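Local coordinates for protein putative phosphosugar isomerases (Salmonella typhimurium LT2, PDB 3FKJ) that probably binds phosphorylated sugars and acts as an isomerase of the SIS family, though its precise substrate and reaction are not established, at residues 57-60 and 61-65; 179-182 and 183-187. One frame throughout, in Å; residues are numbered along the deposited sequence.

Contact 1 of 2, residues 57-60 and 61-65; sequences PGKY and FLDCE
Lys59 and Asp63 lie one helical turn apart and are joined by a salt bridge in which NZ of Lys59 stands 2.6 Å from OD2 of Asp63, on the syn lone pair of that oxygen. The carboxylate approaches through OD2, and OD1 stays farther from the ammonium. Lys59 leaves the backbone with CG anti to N (chi1 -178°), but the chain bends at chi2 and again at chi4, and these bends bring NZ round to the acid. Beside this pair, Cys64 lays its sulfur over one face of Tyr60: SG is 3.7 Å from the ring centroid and 19° off the ring normal, with CZ of Tyr60 nearest at 3.5 Å. This is a sulfur-aromatic contact across one turn.

Both i to i+4 pairs ride on the alpha-helix 56-65, which follows strand 42-47 and precedes strand 70-75 along the chain, so that it packs on the sheet of the SIS domain as part of the beta-alpha-beta crossover joining these neighbouring parallel strands. The helical backbone bonds run alongside both pairs: Asp63 N donates to Lys59 O at 2.9 Å, nearly straight at 168°, and Cys64 N donates to Tyr60 O at 3.0 Å. One residue earlier, Leu62 N bonds to Gly58 O at 3.0 Å, while CG of Leu62 rests against the same carbonyl oxygen.

Farther out, Tyr60 OH is hydrogen-bonded to Glu310 OE2, which would limit the swing of the ring under the sulfur. Lys59 and Leu62 rest on Phe45 of strand 42-47, while Phe61 turns to helix 155-170 and meets Tyr173 and Tyr311 edge-to-face. OE1 of Glu65 forms a salt bridge with Lys85 of the second subunit, and Tyr60 packs on Ala82 of that subunit.

Contact 2 of 2, residues 179-182 and 183-187; sequences LVSA and FGRFS
Leu179 and Phe183 run alongside each other in the same direction, with CD2 of Leu179 3.9 Å from CD2 of Phe183. Their backbones are linked as well, Phe183 N donating to Leu179 O at 2.8 Å. At the next step the helical bond weakens: Gly184 N reaches Val180 O at 3.2 Å, but the angle at hydrogen is only 134°.

Ser181 meets Arg185 twice. OG of Ser181 accepts a hydrogen bond from NH2 of Arg185 at 3.2 Å, with OG tilted 27° from the guanidinium plane, and the carbonyl oxygen of Ser181 sits over the centre of one guanidinium face, 3.4 Å above the plane. A bend at chi3 (-75°) folds the arginine back over this turn; NH2 also bonds to Leu304 O.

This is the junction of helix 176-184 with helix 186-196. Here Ala182 O takes a bond from Arg185 N at 3.0 Å, an i to i+3 link with the donor well above the carbonyl plane, while the i to i+4 bond from the same N to Ser181 O is weak. Of the buried rings, Phe183 stacks on Trp161 and meets Phe312 edge-to-face, and Phe186 packs on Leu315 of helix 313-331.

Overall arrangement
Contact 1 comes first along the chain, within helix 56-65 beside the five-stranded parallel sheet of the SIS domain; contact 2 follows where helix 176-184 gives way to helix 186-196. Their centres are about 17 Å apart, yet they touch directly: CE1 of Phe61 packs against CD1 of Leu179 at 3.7 Å. Helix 155-170 also joins them, since Phe61 and Phe183 both rest on Leu160. Contact 1 belongs to the buried packing against the sheet and reaches the second subunit, whereas contact 2 lies in an outer, partly buried layer, in the helical region that leads from the first sheet toward the four-stranded one.

Contact 1 of 2, residues 57-60 and 61-65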
ATOM      1  N   PRO A  57      -7.878  -5.029   8.186  1.00 32.75           N
ATOM      2  CA  PRO A  57      -8.061  -6.312   8.852  1.00 33.60           C
ATOM      3  C   PRO A  57      -8.694  -7.410   8.015  1.00 32.87           C
ATOM      4  O   PRO A  57      -8.236  -8.550   8.084  1.00 33.17           O
ATOM      5  CB  PRO A  57      -8.898  -5.963  10.088  1.00 33.70           C
ATOM      6  CG  PRO A  57      -8.544  -4.499  10.346  1.00 33.20           C
ATOM      7  CD  PRO A  57      -8.479  -3.928   8.960  1.00 34.12           C
ATOM      8  N   GLY A  58      -9.749  -7.080   7.281  1.00 32.67           N
ATOM      9  CA  GLY A  58     -10.345  -8.007   6.354  1.00 32.99           C
ATOM     10  C   GLY A  58      -9.474  -8.332   5.150  1.00 33.48           C
ATOM     11  O   GLY A  58      -9.400  -9.510   4.723  1.00 32.38           O
ATOM     12  N   LYS A  59      -8.843  -7.308   4.581  1.00 31.65           N
ATOM     13  CA  LYS A  59      -7.929  -7.508   3.456  1.00 30.11           C
ATOM     14  C   LYS A  59      -6.856  -8.523   3.845  1.00 30.29           C
ATOM     15  O   LYS A  59      -6.652  -9.538   3.150  1.00 28.69           O
ATOM     16  CB  LYS A  59      -7.297  -6.170   3.005  1.00 31.70           C
ATOM     17  CG  LYS A  59      -6.345  -6.269   1.783  1.00 36.72           C
ATOM     18  CD  LYS A  59      -5.053  -5.515   1.974  1.00 48.68           C
ATOM     19  CE  LYS A  59      -4.203  -5.406   0.693  1.00 56.55           C
ATOM     20  NZ  LYS A  59      -3.887  -6.678  -0.043  1.00 48.81           N
ATOM     21  N   TYR A  60      -6.208  -8.285   4.982  1.00 31.90           N
ATOM     22  CA  TYR A  60      -5.126  -9.151   5.455  1.00 32.20           C
ATOM     23  C   TYR A  60      -5.604 -10.596   5.710  1.00 32.32           C
ATOM     24  O   TYR A  60      -4.933 -11.569   5.315  1.00 33.45           O
ATOM     25  CB  TYR A  60      -4.415  -8.521   6.691  1.00 30.55           C
ATOM     26  CG  TYR A  60      -3.271  -9.357   7.236  1.00 29.84           C
ATOM     27  CD1 TYR A  60      -2.076  -9.471   6.534  1.00 30.40           C
ATOM     28  CD2 TYR A  60      -3.391 -10.068   8.419  1.00 29.52           C
ATOM     29  CE1 TYR A  60      -1.033 -10.256   6.988  1.00 32.40           C
ATOM     30  CE2 TYR A  60      -2.320 -10.890   8.889  1.00 27.84           C
ATOM     31  CZ  TYR A  60      -1.149 -10.942   8.179  1.00 31.57           C
ATOM     32  OH  TYR A  60      -0.093 -11.720   8.619  1.00 37.57           O
ATOM     33  N   PHE A  61      -6.762 -10.742   6.346  1.00 32.76           N
ATOM     34  CA  PHE A  61      -7.341 -12.061   6.592  1.00 32.79           C
ATOM     35  C   PHE A  61      -7.550 -12.860   5.299  1.00 31.96           C
ATOM     36  O   PHE A  61      -7.178 -14.049   5.192  1.00 30.65           O
ATOM     37  CB  PHE A  61      -8.676 -11.919   7.362  1.00 33.94           C
ATOM     38  CG  PHE A  61      -9.388 -13.221   7.622  1.00 32.30           C
ATOM     39  CD1 PHE A  61      -9.028 -14.022   8.692  1.00 34.05           C
ATOM     40  CD2 PHE A  61     -10.442 -13.625   6.815  1.00 34.89           C
ATOM     41  CE1 PHE A  61      -9.690 -15.224   8.949  1.00 33.03           C
ATOM     42  CE2 PHE A  61     -11.134 -14.828   7.063  1.00 30.04           C
ATOM     43  CZ  PHE A  61     -10.753 -15.631   8.134  1.00 29.58           C
ATOM     44  N   LEU A  62      -8.119 -12.204   4.299  1.00 33.55           N
ATOM     45  CA  LEU A  62      -8.398 -12.877   3.040  1.00 33.47           C
ATOM     46  C   LEU A  62      -7.115 -13.161   2.303  1.00 31.89           C
ATOM     47  O   LEU A  62      -6.963 -14.228   1.753  1.00 31.91           O
ATOM     48  CB  LEU A  62      -9.367 -12.067   2.172  1.00 33.55           C
ATOM     49  CG  LEU A  62     -10.779 -11.867   2.752  1.00 31.94           C
ATOM     50  CD1 LEU A  62     -11.554 -10.806   1.871  1.00 28.36           C
ATOM     51  CD2 LEU A  62     -11.551 -13.205   2.807  1.00 24.87           C
ATOM     52  N   ASP A  63      -6.189 -12.218   2.272  1.00 31.91           N
ATOM     53  CA  ASP A  63      -4.911 -12.456   1.607  1.00 31.78           C
ATOM     54  C   ASP A  63      -4.209 -13.670   2.206  1.00 31.08           C
ATOM     55  O   ASP A  63      -3.569 -14.417   1.496  1.00 30.79           O
ATOM     56  CB  ASP A  63      -3.980 -11.245   1.722  1.00 29.09           C
ATOM     57  CG  ASP A  63      -4.417 -10.099   0.858  1.00 35.49           C
ATOM     58  OD1 ASP A  63      -5.293 -10.262  -0.023  1.00 34.99           O
ATOM     59  OD2 ASP A  63      -3.851  -9.021   1.050  1.00 39.13           O
ATOM     60  N   CYS A  64      -4.336 -13.846   3.515  1.00 30.79           N
ATOM     61  CA  CYS A  64      -3.768 -14.999   4.188  1.00 32.36           C
ATOM     62  C   CYS A  64      -4.544 -16.293   3.986  1.00 32.34           C
ATOM     63  O   CYS A  64      -3.947 -17.330   3.816  1.00 33.82           O
ATOM     64  CB  CYS A  64      -3.683 -14.726   5.674  1.00 31.69           C
ATOM     65  SG  CYS A  64      -2.434 -13.512   6.121  1.00 33.00           S
ATOM     66  N   GLU A  65      -5.869 -16.218   4.040  1.00 33.13           N
ATOM     67  CA  GLU A  65      -6.721 -17.386   4.226  1.00 32.00           C
ATOM     68  C   GLU A  65      -7.511 -17.847   2.989  1.00 32.03           C
ATOM     69  O   GLU A  65      -7.700 -19.035   2.834  1.00 33.65           O
ATOM     70  CB  GLU A  65      -7.705 -17.133   5.362  1.00 33.04           C
ATOM     71  CG  GLU A  65      -7.091 -16.974   6.749  1.00 33.17           C
ATOM     72  CD  GLU A  65      -6.415 -18.239   7.277  1.00 35.25           C
ATOM     73  OE1 GLU A  65      -6.761 -19.401   6.927  1.00 34.85           O
ATOM     74  OE2 GLU A  65      -5.515 -18.058   8.068  1.00 34.49           O
TER

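Contact 2 of 2, residues 179-182 and 183-187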
ATOM      1  N   LEU A 179     -12.911 -17.735  15.722  1.00 39.42           N
ATOM      2  CA  LEU A 179     -12.783 -16.305  15.461  1.00 38.66           C
ATOM      3  C   LEU A 179     -14.026 -15.572  15.988  1.00 37.16           C
ATOM      4  O   LEU A 179     -13.918 -14.478  16.526  1.00 35.41           O
ATOM      5  CB  LEU A 179     -12.522 -16.045  13.971  1.00 37.95           C
ATOM      6  CG  LEU A 179     -11.947 -14.678  13.533  1.00 39.43           C
ATOM      7  CD1 LEU A 179     -11.167 -14.830  12.273  1.00 36.09           C
ATOM      8  CD2 LEU A 179     -13.032 -13.647  13.349  1.00 27.68           C
ATOM      9  N   VAL A 180     -15.191 -16.207  15.867  1.00 38.45           N
ATOM     10  CA  VAL A 180     -16.442 -15.659  16.367  1.00 38.53           C
ATOM     11  C   VAL A 180     -16.412 -15.515  17.877  1.00 40.03           C
ATOM     12  O   VAL A 180     -16.931 -14.535  18.420  1.00 41.65           O
ATOM     13  CB  VAL A 180     -17.653 -16.525  15.945  1.00 38.85           C
ATOM     14  CG1 VAL A 180     -18.878 -16.201  16.796  1.00 38.66           C
ATOM     15  CG2 VAL A 180     -17.957 -16.347  14.443  1.00 35.96           C
ATOM     16  N   SER A 181     -15.805 -16.480  18.560  1.00 40.69           N
ATOM     17  CA  SER A 181     -15.742 -16.418  20.022  1.00 41.42           C
ATOM     18  C   SER A 181     -14.560 -15.532  20.428  1.00 39.55           C
ATOM     19  O   SER A 181     -14.634 -14.883  21.455  1.00 34.37           O
ATOM     20  CB  SER A 181     -15.725 -17.826  20.668  1.00 41.68           C
ATOM     21  OG  SER A 181     -14.421 -18.344  20.776  1.00 49.85           O
ATOM     22  N   ALA A 182     -13.500 -15.466  19.599  1.00 37.27           N
ATOM     23  CA  ALA A 182     -12.436 -14.458  19.786  1.00 36.24           C
ATOM     24  C   ALA A 182     -13.052 -13.063  19.757  1.00 35.23           C
ATOM     25  O   ALA A 182     -12.779 -12.242  20.623  1.00 35.04           O
ATOM     26  CB  ALA A 182     -11.368 -14.573  18.716  1.00 37.56           C
ATOM     27  N   PHE A 183     -13.892 -12.796  18.758  1.00 36.12           N
ATOM     28  CA  PHE A 183     -14.607 -11.498  18.664  1.00 36.00           C
ATOM     29  C   PHE A 183     -15.512 -11.243  19.882  1.00 36.67           C
ATOM     30  O   PHE A 183     -15.752 -10.084  20.248  1.00 36.34           O
ATOM     31  CB  PHE A 183     -15.458 -11.410  17.384  1.00 35.96           C
ATOM     32  CG  PHE A 183     -15.002 -10.358  16.386  1.00 37.23           C
ATOM     33  CD1 PHE A 183     -14.792  -9.042  16.786  1.00 37.64           C
ATOM     34  CD2 PHE A 183     -14.886 -10.673  15.026  1.00 35.94           C
ATOM     35  CE1 PHE A 183     -14.419  -8.058  15.875  1.00 29.12           C
ATOM     36  CE2 PHE A 183     -14.477  -9.697  14.082  1.00 36.34           C
ATOM     37  CZ  PHE A 183     -14.248  -8.394  14.509  1.00 38.99           C
ATOM     38  N   GLY A 184     -16.038 -12.315  20.483  1.00 37.23           N
ATOM     39  CA  GLY A 184     -16.858 -12.196  21.697  1.00 38.92           C
ATOM     40  C   GLY A 184     -16.066 -11.760  22.919  1.00 39.47           C
ATOM     41  O   GLY A 184     -16.642 -11.265  23.892  1.00 40.64           O
ATOM     42  N   ARG A 185     -14.749 -11.955  22.867  1.00 38.03           N
ATOM     43  CA  ARG A 185     -13.846 -11.573  23.940  1.00 39.89           C
ATOM     44  C   ARG A 185     -13.194 -10.222  23.681  1.00 39.02           C
ATOM     45  O   ARG A 185     -12.451  -9.695  24.520  1.00 38.30           O
ATOM     46  CB  ARG A 185     -12.762 -12.635  24.121  1.00 40.90           C
ATOM     47  CG  ARG A 185     -13.238 -13.853  24.874  1.00 43.45           C
ATOM     48  CD  ARG A 185     -12.094 -14.789  25.189  1.00 48.58           C
ATOM     49  NE  ARG A 185     -11.675 -15.531  24.008  1.00 53.04           N
ATOM     50  CZ  ARG A 185     -12.349 -16.549  23.476  1.00 57.53           C
ATOM     51  NH1 ARG A 185     -13.502 -16.960  24.005  1.00 55.83           N
ATOM     52  NH2 ARG A 185     -11.873 -17.162  22.396  1.00 56.66           N
ATOM     53  N   PHE A 186     -13.493  -9.654  22.529  1.00 39.79           N
ATOM     54  CA  PHE A 186     -12.706  -8.545  22.027  1.00 38.17           C
ATOM     55  C   PHE A 186     -12.936  -7.284  22.856  1.00 37.33           C
ATOM     56  O   PHE A 186     -11.979  -6.560  23.141  1.00 33.51           O
ATOM     57  CB  PHE A 186     -13.007  -8.284  20.555  1.00 36.42           C
ATOM     58  CG  PHE A 186     -12.112  -7.237  19.936  1.00 37.54           C
ATOM     59  CD1 PHE A 186     -10.717  -7.386  19.951  1.00 41.49           C
ATOM     60  CD2 PHE A 186     -12.652  -6.099  19.342  1.00 35.08           C
ATOM     61  CE1 PHE A 186      -9.870  -6.424  19.347  1.00 38.45           C
ATOM     62  CE2 PHE A 186     -11.819  -5.134  18.777  1.00 37.64           C
ATOM     63  CZ  PHE A 186     -10.422  -5.301  18.778  1.00 37.96           C
ATOM     64  N   SER A 187     -14.191  -7.036  23.235  1.00 38.09           N
ATOM     65  CA  SER A 187     -14.523  -5.837  23.998  1.00 40.27           C
ATOM     66  C   SER A 187     -13.796  -5.810  25.330  1.00 41.05           C
ATOM     67  O   SER A 187     -13.290  -4.759  25.727  1.00 41.56           O
ATOM     68  CB  SER A 187     -16.021  -5.715  24.262  1.00 41.74           C
ATOM     69  OG  SER A 187     -16.290  -4.580  25.080  1.00 42.47           O
TER